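Local coordinates for protein glutamate--LysW ligase ArgX (Sulfolobus tokodaii, PDB 3VPB) that probably catalyses the ATP-dependent joining of the amino group of glutamate to the gamma-carboxyl group of the C-terminal glutamate of the carrier protein LysW, in arginine biosynthesis, at residues Arg11-Leu16 and Pro255-Phe260; Arg178-Gly183 and Gly231-Ile236; Glu185-Tyr190 and Thr264-Ala269; Cys189-Ile194 and Ser210-Asp215. One frame throughout, in Å; residues are numbered along the deposited sequence.

Contact 1: residues Arg11-Leu16 and Pro255-Phe260; sequences RQEEKL and PEFKGF. With GLU (glutamic acid), chain M.
One carboxylate oxygen, OE1 of E13, accepts two backbone N-H groups at the turn that opens helix 258-264. F257 N meets the anti lone pair of E13 OE1 at 2.9 Å in a fairly straight bond (161°), whereas K258 N reaches E13 OE1 from above the carboxylate plane, at 3.2 Å and more bent. CG of E13 rests over the middle of the F257 ring, 3.5 Å from the centroid, in a CH-pi contact, and a chi2 of 83° then turns CD toward the backbone of 257-258. CD1 of L16 touches CE1 of the same ring more loosely, at 4.2 Å. The contact thus joins the first helix of the preATP-grasp domain to the substrate-binding loop of the ATP-grasp domain. In that loop, G259 and F260 form the GF motif thought to be essential for substrate specificity; G259 N donates to OE1 of the bound glutamic acid at 2.9 Å, and F260 N donates to its OE2. E256 faces two ways. Its OE2 takes the amino N of the ligand at 2.9 Å and also W133 NE1, while its OE1 forms a salt bridge with R11 NH1 at 3.1 Å, tilted from the guanidinium plane. R11 is itself gripped side-on by E14, with NE 2.9 Å from E14 OE1 and NH2 bonded to E14 OE2, and E14 is further paired with R53.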
# COMPACT_ATOMS: atom_id res chain seq x y z
N ARG B 11 -4.88 1.99 -26.02
CA ARG B 11 -3.71 2.71 -26.55
C ARG B 11 -3.70 2.61 -28.06
O ARG B 11 -4.54 1.92 -28.67
CB ARG B 11 -2.38 2.10 -26.05
CG ARG B 11 -2.24 1.92 -24.56
CD ARG B 11 -1.18 0.89 -24.25
NE ARG B 11 -1.69 -0.48 -24.39
CZ ARG B 11 -1.16 -1.55 -23.82
NH1 ARG B 11 -0.08 -1.41 -23.07
NH2 ARG B 11 -1.73 -2.75 -23.98
N GLN B 12 -2.69 3.24 -28.68
CA GLN B 12 -2.52 3.14 -30.13
C GLN B 12 -2.53 1.69 -30.59
O GLN B 12 -3.13 1.37 -31.61
CB GLN B 12 -1.22 3.82 -30.58
CG GLN B 12 -1.42 5.17 -31.24
CD GLN B 12 -2.24 5.08 -32.53
OE1 GLN B 12 -3.36 5.58 -32.59
NE2 GLN B 12 -1.69 4.42 -33.55
N GLU B 13 -1.89 0.82 -29.80
CA GLU B 13 -1.78 -0.58 -30.16
C GLU B 13 -3.17 -1.23 -30.29
O GLU B 13 -3.42 -1.97 -31.22
CB GLU B 13 -0.95 -1.33 -29.11
CG GLU B 13 0.58 -1.16 -29.23
CD GLU B 13 1.13 0.11 -28.58
OE1 GLU B 13 2.38 0.24 -28.55
OE2 GLU B 13 0.35 0.96 -28.10
N GLU B 14 -4.04 -0.97 -29.32
CA GLU B 14 -5.38 -1.53 -29.36
C GLU B 14 -6.19 -0.98 -30.54
O GLU B 14 -6.94 -1.73 -31.18
CB GLU B 14 -6.11 -1.32 -28.04
CG GLU B 14 -5.58 -2.22 -26.92
CD GLU B 14 -4.17 -1.83 -26.44
OE1 GLU B 14 -3.91 -0.64 -26.19
OE2 GLU B 14 -3.32 -2.73 -26.29
N LYS B 15 -6.02 0.30 -30.82
CA LYS B 15 -6.71 0.93 -31.96
C LYS B 15 -6.29 0.30 -33.27
O LYS B 15 -7.14 -0.01 -34.14
CB LYS B 15 -6.45 2.43 -31.98
CG LYS B 15 -7.15 3.14 -30.86
CD LYS B 15 -6.85 4.64 -30.90
CE LYS B 15 -5.40 4.92 -30.58
NZ LYS B 15 -4.96 6.19 -31.23
N LEU B 16 -4.98 0.08 -33.39
CA LEU B 16 -4.42 -0.55 -34.59
C LEU B 16 -4.90 -1.99 -34.75
O LEU B 16 -5.14 -2.45 -35.87
CB LEU B 16 -2.88 -0.48 -34.58
CG LEU B 16 -2.21 0.89 -34.76
CD1 LEU B 16 -0.71 0.76 -34.59
CD2 LEU B 16 -2.52 1.53 -36.14
N PRO B 255 2.43 -7.25 -25.57
CA PRO B 255 3.50 -6.36 -26.07
C PRO B 255 3.00 -5.04 -26.64
O PRO B 255 1.95 -4.97 -27.26
CB PRO B 255 4.21 -7.20 -27.14
CG PRO B 255 3.33 -8.35 -27.43
CD PRO B 255 2.29 -8.49 -26.36
N GLU B 256 3.76 -3.99 -26.38
CA GLU B 256 3.53 -2.72 -27.06
C GLU B 256 4.44 -2.75 -28.28
O GLU B 256 5.38 -3.56 -28.33
CB GLU B 256 3.81 -1.55 -26.13
CG GLU B 256 2.72 -1.28 -25.05
CD GLU B 256 3.21 -0.29 -24.00
OE1 GLU B 256 2.39 0.49 -23.47
OE2 GLU B 256 4.43 -0.29 -23.71
N PHE B 257 4.13 -1.94 -29.29
CA PHE B 257 4.87 -2.02 -30.55
C PHE B 257 4.96 -0.73 -31.34
O PHE B 257 5.32 -0.77 -32.52
CB PHE B 257 4.38 -3.19 -31.46
CG PHE B 257 2.88 -3.29 -31.62
CD1 PHE B 257 2.20 -2.54 -32.61
CD2 PHE B 257 2.14 -4.17 -30.81
CE1 PHE B 257 0.82 -2.66 -32.77
CE2 PHE B 257 0.74 -4.26 -30.92
CZ PHE B 257 0.08 -3.52 -31.92
N LYS B 258 4.70 0.43 -30.70
CA LYS B 258 4.87 1.71 -31.42
C LYS B 258 6.32 1.97 -31.84
O LYS B 258 6.57 2.48 -32.94
CB LYS B 258 4.37 2.89 -30.59
CG LYS B 258 2.88 3.13 -30.71
CD LYS B 258 2.52 4.50 -30.14
CE LYS B 258 2.55 4.47 -28.63
NZ LYS B 258 2.92 5.79 -28.08
N GLY B 259 7.25 1.64 -30.95
CA GLY B 259 8.69 1.74 -31.24
C GLY B 259 9.10 0.75 -32.31
O GLY B 259 9.86 1.09 -33.24
N PHE B 260 8.59 -0.48 -32.19
CA PHE B 260 8.89 -1.54 -33.15
C PHE B 260 8.51 -1.06 -34.54
O PHE B 260 9.31 -1.19 -35.50
CB PHE B 260 8.11 -2.80 -32.76
CG PHE B 260 8.50 -4.04 -33.49
CD1 PHE B 260 9.47 -4.90 -32.97
CD2 PHE B 260 7.84 -4.39 -34.65
CE1 PHE B 260 9.81 -6.07 -33.66
CE2 PHE B 260 8.16 -5.55 -35.34
CZ PHE B 260 9.13 -6.40 -34.84
N GLU M . 7.09 -1.38 -23.44
CA GLU M . 8.14 -1.18 -24.48
C GLU M . 9.07 -0.07 -24.05
O GLU M . 10.25 -0.11 -24.44
CB GLU M . 7.51 -0.84 -25.84
CG GLU M . 8.50 -0.85 -26.99
CD GLU M . 7.86 -0.52 -28.34
OE1 GLU M . 6.97 0.37 -28.38
OE2 GLU M . 8.27 -1.15 -29.35
OXT GLU M . 8.67 0.88 -23.34

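Contact 2: residues Arg178-Gly183 and Gly231-Ile236; sequences RCIAIG and GEFVSI. With GLU (glutamic acid), chain M; SO4 (sulfate ion), chain P.
R178-I182 and F233-I236 run antiparallel, their short axes 4.6 Å apart at closest approach, at 161°, the hydrogen-bonded pairs C179-I236 and A181-V234 taking turns with the non-hydrogen-bonded pairs I180-S235 and I182-F233. One further bond, G183 N to E232 O at 2.8 Å, follows where strand 175-182 ends, and the positive phi of G183 (62°) favours glycine. On one face I182 CG1 comes obliquely to CD1 of F233, 3.6 Å away, while I180 CG2 sits at the edge of that ring, 3.8 Å from CE1. On the other face I236 turns at chi2 (81°), bringing CD1 back to 4.3 Å from the CB of A181, with the CB of C179 equally near. R178, bent at chi2 and chi3, lays its guanidinium against S235, whose OG lies over the centre of one face, 3.4 Å from CZ; OG bonds instead to N252 and to E56 of the LysW chain. At the guanidinium edge NH2 donates to sulfate O4 at 2.7 Å and pairs with the magnesium ligand D237, and NH1 forms a salt bridge with E56 of LysW. An alanine at R178 would probably leave D237 and that LysW glutamate without their shared cationic partner. The two strands lie within the five-stranded sheet of the ATP-grasp domain, flanked by strands 185-193 and 245-252; V222 and V226 of helix 216-229 pack on I236, and V268 and L272 of helix 268-280 on F233.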
# COMPACT_ATOMS: atom_id res chain seq x y z
N ARG B 178 14.98 -5.33 -28.68
CA ARG B 178 13.61 -5.75 -28.51
C ARG B 178 13.20 -6.50 -29.79
O ARG B 178 13.33 -5.96 -30.89
CB ARG B 178 12.75 -4.50 -28.26
CG ARG B 178 11.25 -4.66 -28.52
CD ARG B 178 10.65 -5.84 -27.76
NE ARG B 178 10.58 -5.65 -26.32
CZ ARG B 178 9.61 -4.96 -25.70
NH1 ARG B 178 8.63 -4.38 -26.39
NH2 ARG B 178 9.61 -4.86 -24.37
N CYS B 179 12.74 -7.74 -29.64
CA CYS B 179 12.17 -8.53 -30.74
C CYS B 179 10.71 -8.86 -30.44
O CYS B 179 10.26 -8.79 -29.27
CB CYS B 179 12.97 -9.82 -30.90
SG CYS B 179 14.74 -9.48 -31.09
N ILE B 180 9.98 -9.24 -31.49
CA ILE B 180 8.60 -9.68 -31.37
C ILE B 180 8.50 -11.00 -32.13
O ILE B 180 9.11 -11.15 -33.20
CB ILE B 180 7.61 -8.67 -31.97
CG1 ILE B 180 7.55 -7.41 -31.07
CG2 ILE B 180 6.18 -9.29 -32.09
CD1 ILE B 180 6.54 -6.34 -31.47
N ALA B 181 7.76 -11.94 -31.58
CA ALA B 181 7.50 -13.22 -32.22
C ALA B 181 5.99 -13.45 -32.26
O ALA B 181 5.26 -13.11 -31.30
CB ALA B 181 8.19 -14.34 -31.47
N ILE B 182 5.52 -13.99 -33.38
CA ILE B 182 4.13 -14.37 -33.54
C ILE B 182 4.12 -15.83 -33.96
O ILE B 182 4.83 -16.19 -34.91
CB ILE B 182 3.41 -13.48 -34.59
CG1 ILE B 182 3.29 -12.03 -34.10
CG2 ILE B 182 2.04 -14.01 -34.93
CD1 ILE B 182 2.66 -11.11 -35.14
N GLY B 183 3.36 -16.66 -33.25
CA GLY B 183 3.30 -18.10 -33.52
C GLY B 183 4.64 -18.80 -33.34
O GLY B 183 4.92 -19.78 -34.03
N GLY B 231 4.72 -18.67 -25.96
CA GLY B 231 3.91 -17.49 -26.29
C GLY B 231 3.52 -17.43 -27.75
O GLY B 231 4.33 -17.73 -28.62
N GLU B 232 2.28 -17.06 -28.04
CA GLU B 232 1.82 -16.85 -29.41
C GLU B 232 2.06 -15.46 -29.96
O GLU B 232 2.19 -15.28 -31.17
CB GLU B 232 0.32 -17.19 -29.54
CG GLU B 232 0.11 -18.57 -30.11
CD GLU B 232 -1.34 -18.85 -30.42
OE1 GLU B 232 -2.16 -18.78 -29.49
OE2 GLU B 232 -1.63 -19.16 -31.59
N PHE B 233 2.07 -14.45 -29.08
CA PHE B 233 2.35 -13.09 -29.52
C PHE B 233 3.06 -12.41 -28.37
O PHE B 233 2.43 -11.94 -27.44
CB PHE B 233 1.06 -12.34 -29.91
CG PHE B 233 1.24 -10.87 -30.23
CD1 PHE B 233 2.32 -10.42 -30.99
CD2 PHE B 233 0.30 -9.93 -29.80
CE1 PHE B 233 2.46 -9.07 -31.30
CE2 PHE B 233 0.44 -8.59 -30.10
CZ PHE B 233 1.51 -8.14 -30.85
N VAL B 234 4.39 -12.41 -28.41
CA VAL B 234 5.16 -11.92 -27.26
C VAL B 234 6.34 -11.06 -27.69
O VAL B 234 6.83 -11.17 -28.83
CB VAL B 234 5.70 -13.08 -26.37
CG1 VAL B 234 4.56 -13.84 -25.64
CG2 VAL B 234 6.57 -14.03 -27.20
N SER B 235 6.79 -10.20 -26.79
CA SER B 235 8.05 -9.50 -27.03
C SER B 235 9.15 -10.10 -26.17
O SER B 235 8.90 -10.79 -25.16
CB SER B 235 7.91 -7.98 -26.81
OG SER B 235 7.62 -7.71 -25.46
N ILE B 236 10.39 -9.86 -26.60
CA ILE B 236 11.55 -10.37 -25.92
C ILE B 236 12.57 -9.24 -25.82
O ILE B 236 12.79 -8.50 -26.81
CB ILE B 236 12.21 -11.55 -26.69
CG1 ILE B 236 11.19 -12.58 -27.17
CG2 ILE B 236 13.25 -12.26 -25.81
CD1 ILE B 236 10.40 -12.24 -28.50
N GLU M . 7.09 -1.38 -23.44
CA GLU M . 8.14 -1.18 -24.48
C GLU M . 9.07 -0.07 -24.05
O GLU M . 10.25 -0.11 -24.44
CB GLU M . 7.51 -0.84 -25.84
CG GLU M . 8.50 -0.85 -26.99
CD GLU M . 7.86 -0.52 -28.34
OE1 GLU M . 6.97 0.37 -28.38
OE2 GLU M . 8.27 -1.15 -29.35
OXT GLU M . 8.67 0.88 -23.34
S SO4 P . 8.84 -3.50 -21.25
O1 SO4 P . 8.37 -4.16 -20.03
O2 SO4 P . 8.61 -2.08 -21.11
O3 SO4 P . 10.26 -3.78 -21.57
O4 SO4 P . 8.00 -3.93 -22.36

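Contact 3: residues Glu185-Tyr190 and Thr264-Ala269; sequences ELLGCY and TNINVA. With GLU (glutamic acid), chain M.
T264 meets strand 185-193 with its methyl: CG2 lies 3.7 Å from C189 O and 4.2 Å from CB of Y190. Its hydroxyl looks to its own chain. At chi1 63° OG1 stands between the backbone N and the carbonyl carbon, where it accepts from I266 N at 3.2 Å in an ST turn and also bonds to F260 O. An alanine at T264 would probably leave I266 N and F260 O without this shared mate, free the turn to shift and open a gap beside C189 O. N265, with positive phi, is where the chain leaves helix 258-264. I266 follows, and it slides past L187 in the opposite direction, CG2 of I266 lying 3.8 Å from CD2 of L187. CD1 of I266 comes 3.5 Å from L187 O, and a CB on G188 would collide with that methyl. N267 is the N-cap of helix 268-280, its OD1 bonded to Q270 N. V268 then sets CG2 3.9 Å from CD2 of L187, the methyl that also meets I266. F260 packs against L187, I266 and V268 together. L187 and G188 both face I180 as a classic beta bulge, and the strand then runs on to Y190, whose OH donates to OE2 of the bound glutamic acid at 2.7 Å: the link between two helices here abuts a strand that lines the substrate pocket.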
# COMPACT_ATOMS: atom_id res chain seq x y z
N GLU B 185 7.49 -17.74 -34.25
CA GLU B 185 8.42 -17.37 -35.32
C GLU B 185 8.80 -15.92 -35.15
O GLU B 185 7.96 -15.09 -34.82
CB GLU B 185 7.78 -17.55 -36.69
CG GLU B 185 7.40 -18.99 -37.00
CD GLU B 185 7.32 -19.29 -38.48
OE1 GLU B 185 7.84 -20.35 -38.88
OE2 GLU B 185 6.75 -18.47 -39.25
N LEU B 186 10.06 -15.62 -35.41
CA LEU B 186 10.54 -14.24 -35.30
C LEU B 186 9.87 -13.29 -36.30
O LEU B 186 9.86 -13.55 -37.51
CB LEU B 186 12.07 -14.19 -35.47
CG LEU B 186 12.65 -12.77 -35.40
CD1 LEU B 186 12.51 -12.16 -33.99
CD2 LEU B 186 14.10 -12.76 -35.87
N LEU B 187 9.31 -12.19 -35.80
CA LEU B 187 8.76 -11.16 -36.66
C LEU B 187 9.82 -10.10 -37.01
O LEU B 187 9.94 -9.65 -38.17
CB LEU B 187 7.53 -10.50 -36.01
CG LEU B 187 6.82 -9.40 -36.80
CD1 LEU B 187 6.07 -10.00 -38.03
CD2 LEU B 187 5.87 -8.60 -35.93
N GLY B 188 10.61 -9.71 -36.01
CA GLY B 188 11.63 -8.71 -36.25
C GLY B 188 12.23 -8.26 -34.93
O GLY B 188 11.73 -8.64 -33.86
N CYS B 189 13.28 -7.45 -35.03
CA CYS B 189 14.01 -6.92 -33.87
C CYS B 189 14.41 -5.50 -34.15
O CYS B 189 14.57 -5.09 -35.31
CB CYS B 189 15.29 -7.73 -33.58
SG CYS B 189 15.10 -9.46 -33.17
N TYR B 190 14.60 -4.73 -33.09
CA TYR B 190 15.17 -3.42 -33.25
C TYR B 190 15.94 -3.06 -31.97
O TYR B 190 15.88 -3.81 -30.97
CB TYR B 190 14.11 -2.38 -33.64
CG TYR B 190 13.27 -1.90 -32.50
CD1 TYR B 190 12.23 -2.68 -32.02
CD2 TYR B 190 13.52 -0.66 -31.90
CE1 TYR B 190 11.45 -2.24 -30.97
CE2 TYR B 190 12.75 -0.23 -30.88
CZ TYR B 190 11.71 -1.03 -30.41
OH TYR B 190 10.96 -0.60 -29.36
N THR B 264 11.11 -0.79 -37.73
CA THR B 264 11.11 -1.93 -38.67
C THR B 264 10.19 -1.77 -39.89
O THR B 264 10.28 -2.55 -40.86
CB THR B 264 10.66 -3.22 -37.96
OG1 THR B 264 9.32 -3.05 -37.50
CG2 THR B 264 11.58 -3.56 -36.77
N ASN B 265 9.30 -0.78 -39.79
CA ASN B 265 8.15 -0.59 -40.69
C ASN B 265 7.20 -1.78 -40.81
O ASN B 265 6.49 -1.90 -41.81
CB ASN B 265 8.61 -0.17 -42.08
CG ASN B 265 9.44 1.05 -42.03
OD1 ASN B 265 10.61 1.04 -42.45
ND2 ASN B 265 8.87 2.13 -41.51
N ILE B 266 7.19 -2.65 -39.81
CA ILE B 266 6.32 -3.82 -39.83
C ILE B 266 4.93 -3.45 -39.31
O ILE B 266 4.80 -2.81 -38.27
CB ILE B 266 6.94 -5.01 -39.05
CG1 ILE B 266 8.19 -5.52 -39.78
CG2 ILE B 266 5.91 -6.13 -38.81
CD1 ILE B 266 9.11 -6.38 -38.95
N ASN B 267 3.89 -3.79 -40.08
CA ASN B 267 2.52 -3.64 -39.63
C ASN B 267 2.19 -4.81 -38.67
O ASN B 267 1.66 -5.84 -39.08
CB ASN B 267 1.56 -3.61 -40.82
CG ASN B 267 0.14 -3.21 -40.43
OD1 ASN B 267 -0.29 -3.39 -39.28
ND2 ASN B 267 -0.61 -2.66 -41.40
N VAL B 268 2.57 -4.63 -37.42
CA VAL B 268 2.39 -5.68 -36.38
C VAL B 268 0.92 -6.12 -36.23
O VAL B 268 0.64 -7.32 -36.17
CB VAL B 268 2.99 -5.24 -35.02
CG1 VAL B 268 2.69 -6.26 -33.90
CG2 VAL B 268 4.50 -5.05 -35.12
N ALA B 269 -0.00 -5.16 -36.17
CA ALA B 269 -1.44 -5.49 -36.05
C ALA B 269 -1.94 -6.32 -37.25
O ALA B 269 -2.70 -7.28 -37.10
CB ALA B 269 -2.27 -4.23 -35.84
N GLU M . 7.09 -1.38 -23.44
CA GLU M . 8.14 -1.18 -24.48
C GLU M . 9.07 -0.07 -24.05
O GLU M . 10.25 -0.11 -24.44
CB GLU M . 7.51 -0.84 -25.84
CG GLU M . 8.50 -0.85 -26.99
CD GLU M . 7.86 -0.52 -28.34
OE1 GLU M . 6.97 0.37 -28.38
OE2 GLU M . 8.27 -1.15 -29.35
OXT GLU M . 8.67 0.88 -23.34

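Contact 4: residues Cys189-Ile194 and Ser210-Asp215; sequences CYARNI and SNIEVD. With GLU (glutamic acid), chain M; SO4 (sulfate ion), chain P.
The Y190 ring presents its edge to S210, whose O lies near the ring plane, 3.9 Å from CD2. A second flat group, the N193 amide, has S210 OG almost in its plane: ND2 donates at 2.8 Å, and ND2 also bonds to T208 O. The side chain of R192 sets off away from 210-215; at the edge of its guanidinium NH2 gives a bond of 2.9 Å to O of the bound glutamic acid and a weak one to the sulfate. Between the strands, A191 and S210 form a hydrogen-bonded antiparallel pair, A191 N reaching S210 O at 2.8 Å. Apolar groups fill in behind it. I212 CG2 packs 3.6 Å from A191 CB, while C189 CB touches both CD1 of I212 and CG2 of V214. Here the backbones part, and a water spans them, donating to C189 O at 2.6 Å and accepting from I212 N at 2.9 Å. Beyond it D215 caps helix 216-229. Chemically, the edge strand 208-211 is tied on by backbone and amide bonds, while R192, held by D176 and D237, carries its positive charge to the ligand carboxylate, consistent with a role in binding the substrate.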
# COMPACT_ATOMS: atom_id res chain seq x y z
N CYS B 189 13.28 -7.45 -35.03
CA CYS B 189 14.01 -6.92 -33.87
C CYS B 189 14.41 -5.50 -34.15
O CYS B 189 14.57 -5.09 -35.31
CB CYS B 189 15.29 -7.73 -33.58
SG CYS B 189 15.10 -9.46 -33.17
N TYR B 190 14.60 -4.73 -33.09
CA TYR B 190 15.17 -3.42 -33.25
C TYR B 190 15.94 -3.06 -31.97
O TYR B 190 15.88 -3.81 -30.97
CB TYR B 190 14.11 -2.38 -33.64
CG TYR B 190 13.27 -1.90 -32.50
CD1 TYR B 190 12.23 -2.68 -32.02
CD2 TYR B 190 13.52 -0.66 -31.90
CE1 TYR B 190 11.45 -2.24 -30.97
CE2 TYR B 190 12.75 -0.23 -30.88
CZ TYR B 190 11.71 -1.03 -30.41
OH TYR B 190 10.96 -0.60 -29.36
N ALA B 191 16.65 -1.95 -32.00
CA ALA B 191 17.41 -1.47 -30.86
C ALA B 191 16.67 -0.32 -30.18
O ALA B 191 16.22 0.60 -30.84
CB ALA B 191 18.79 -0.98 -31.32
N ARG B 192 16.59 -0.38 -28.85
CA ARG B 192 16.09 0.76 -28.05
C ARG B 192 17.31 1.43 -27.45
O ARG B 192 17.97 0.85 -26.57
CB ARG B 192 15.19 0.25 -26.93
CG ARG B 192 13.88 -0.35 -27.40
CD ARG B 192 13.05 -0.85 -26.24
NE ARG B 192 13.68 -1.99 -25.58
CZ ARG B 192 13.08 -2.78 -24.69
NH1 ARG B 192 13.75 -3.80 -24.15
NH2 ARG B 192 11.81 -2.56 -24.33
N ASN B 193 17.60 2.65 -27.91
CA ASN B 193 18.81 3.37 -27.49
C ASN B 193 18.54 4.20 -26.26
O ASN B 193 17.60 4.97 -26.24
CB ASN B 193 19.36 4.22 -28.63
CG ASN B 193 19.79 3.37 -29.81
OD1 ASN B 193 20.88 2.80 -29.80
ND2 ASN B 193 18.91 3.24 -30.80
N ILE B 194 19.39 4.03 -25.25
CA ILE B 194 19.27 4.69 -23.95
C ILE B 194 19.47 6.22 -24.07
O ILE B 194 20.48 6.66 -24.62
CB ILE B 194 20.26 4.06 -22.91
CG1 ILE B 194 19.93 2.57 -22.76
CG2 ILE B 194 20.19 4.81 -21.58
CD1 ILE B 194 21.04 1.66 -22.16
N SER B 210 15.92 2.34 -33.15
CA SER B 210 16.68 2.31 -34.40
C SER B 210 16.79 0.87 -34.87
O SER B 210 16.65 -0.06 -34.07
CB SER B 210 18.07 2.93 -34.25
OG SER B 210 18.90 2.15 -33.42
N ASN B 211 17.03 0.69 -36.16
CA ASN B 211 17.12 -0.67 -36.71
C ASN B 211 18.47 -1.35 -36.48
O ASN B 211 19.48 -0.68 -36.23
CB ASN B 211 16.71 -0.69 -38.19
CG ASN B 211 17.66 0.09 -39.08
OD1 ASN B 211 18.04 1.21 -38.76
ND2 ASN B 211 18.04 -0.51 -40.21
N ILE B 212 18.48 -2.69 -36.55
CA ILE B 212 19.72 -3.49 -36.44
C ILE B 212 19.74 -4.59 -37.49
O ILE B 212 18.72 -4.95 -38.05
CB ILE B 212 19.89 -4.18 -35.04
CG1 ILE B 212 18.70 -5.09 -34.72
CG2 ILE B 212 20.10 -3.13 -33.95
CD1 ILE B 212 18.96 -6.14 -33.60
N GLU B 213 20.93 -5.12 -37.74
CA GLU B 213 21.03 -6.36 -38.50
C GLU B 213 20.73 -7.52 -37.57
O GLU B 213 21.29 -7.59 -36.46
CB GLU B 213 22.43 -6.51 -39.08
CG GLU B 213 22.51 -7.62 -40.14
CD GLU B 213 23.52 -7.32 -41.24
OE1 GLU B 213 24.36 -6.42 -41.05
OE2 GLU B 213 23.46 -7.98 -42.31
N VAL B 214 19.85 -8.41 -38.00
CA VAL B 214 19.53 -9.58 -37.21
C VAL B 214 20.35 -10.75 -37.73
O VAL B 214 20.11 -11.25 -38.83
CB VAL B 214 18.03 -9.91 -37.24
CG1 VAL B 214 17.71 -11.00 -36.23
CG2 VAL B 214 17.19 -8.66 -36.99
N ASP B 215 21.33 -11.18 -36.94
CA ASP B 215 22.17 -12.30 -37.33
C ASP B 215 21.56 -13.61 -36.84
O ASP B 215 20.60 -13.61 -36.05
CB ASP B 215 23.61 -12.13 -36.81
CG ASP B 215 23.69 -12.01 -35.28
OD1 ASP B 215 23.06 -12.82 -34.55
OD2 ASP B 215 24.43 -11.12 -34.80
N GLU M . 7.09 -1.38 -23.44
CA GLU M . 8.14 -1.18 -24.48
C GLU M . 9.07 -0.07 -24.05
O GLU M . 10.25 -0.11 -24.44
CB GLU M . 7.51 -0.84 -25.84
CG GLU M . 8.50 -0.85 -26.99
CD GLU M . 7.86 -0.52 -28.34
OE1 GLU M . 6.97 0.37 -28.38
OE2 GLU M . 8.27 -1.15 -29.35
OXT GLU M . 8.67 0.88 -23.34
S SO4 P . 8.84 -3.50 -21.25
O1 SO4 P . 8.37 -4.16 -20.03
O2 SO4 P . 8.61 -2.08 -21.11
O3 SO4 P . 10.26 -3.78 -21.57
O4 SO4 P . 8.00 -3.93 -22.36
O HOH W 1 15.70 -3.42 -37.00

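Followed from the N terminus, the chain starts contact 1 at 11-16 and closes it only at 255-260, 239 residues on, tying the preATP-grasp domain to the ATP-grasp domain. Contact 2 (178-183 with 231-236) falls wholly within that span and joins two neighbouring strands of the five-stranded sheet. Contact 4 (189-194 with 210-215) closes the shortest loop, inside the loops of contacts 1 and 2, starts from the same stretch as contact 3, and adds the outermost strand 208-211. Contact 3 (185-190 with 264-269) crosses contacts 1 and 2, bringing the link between helices 258-264 and 268-280 against strand 185-193. Contacts 3 and 4 share C189 and Y190, and C189 is disulfide-bonded to C179 of contact 2. All four reach the bound glutamic acid.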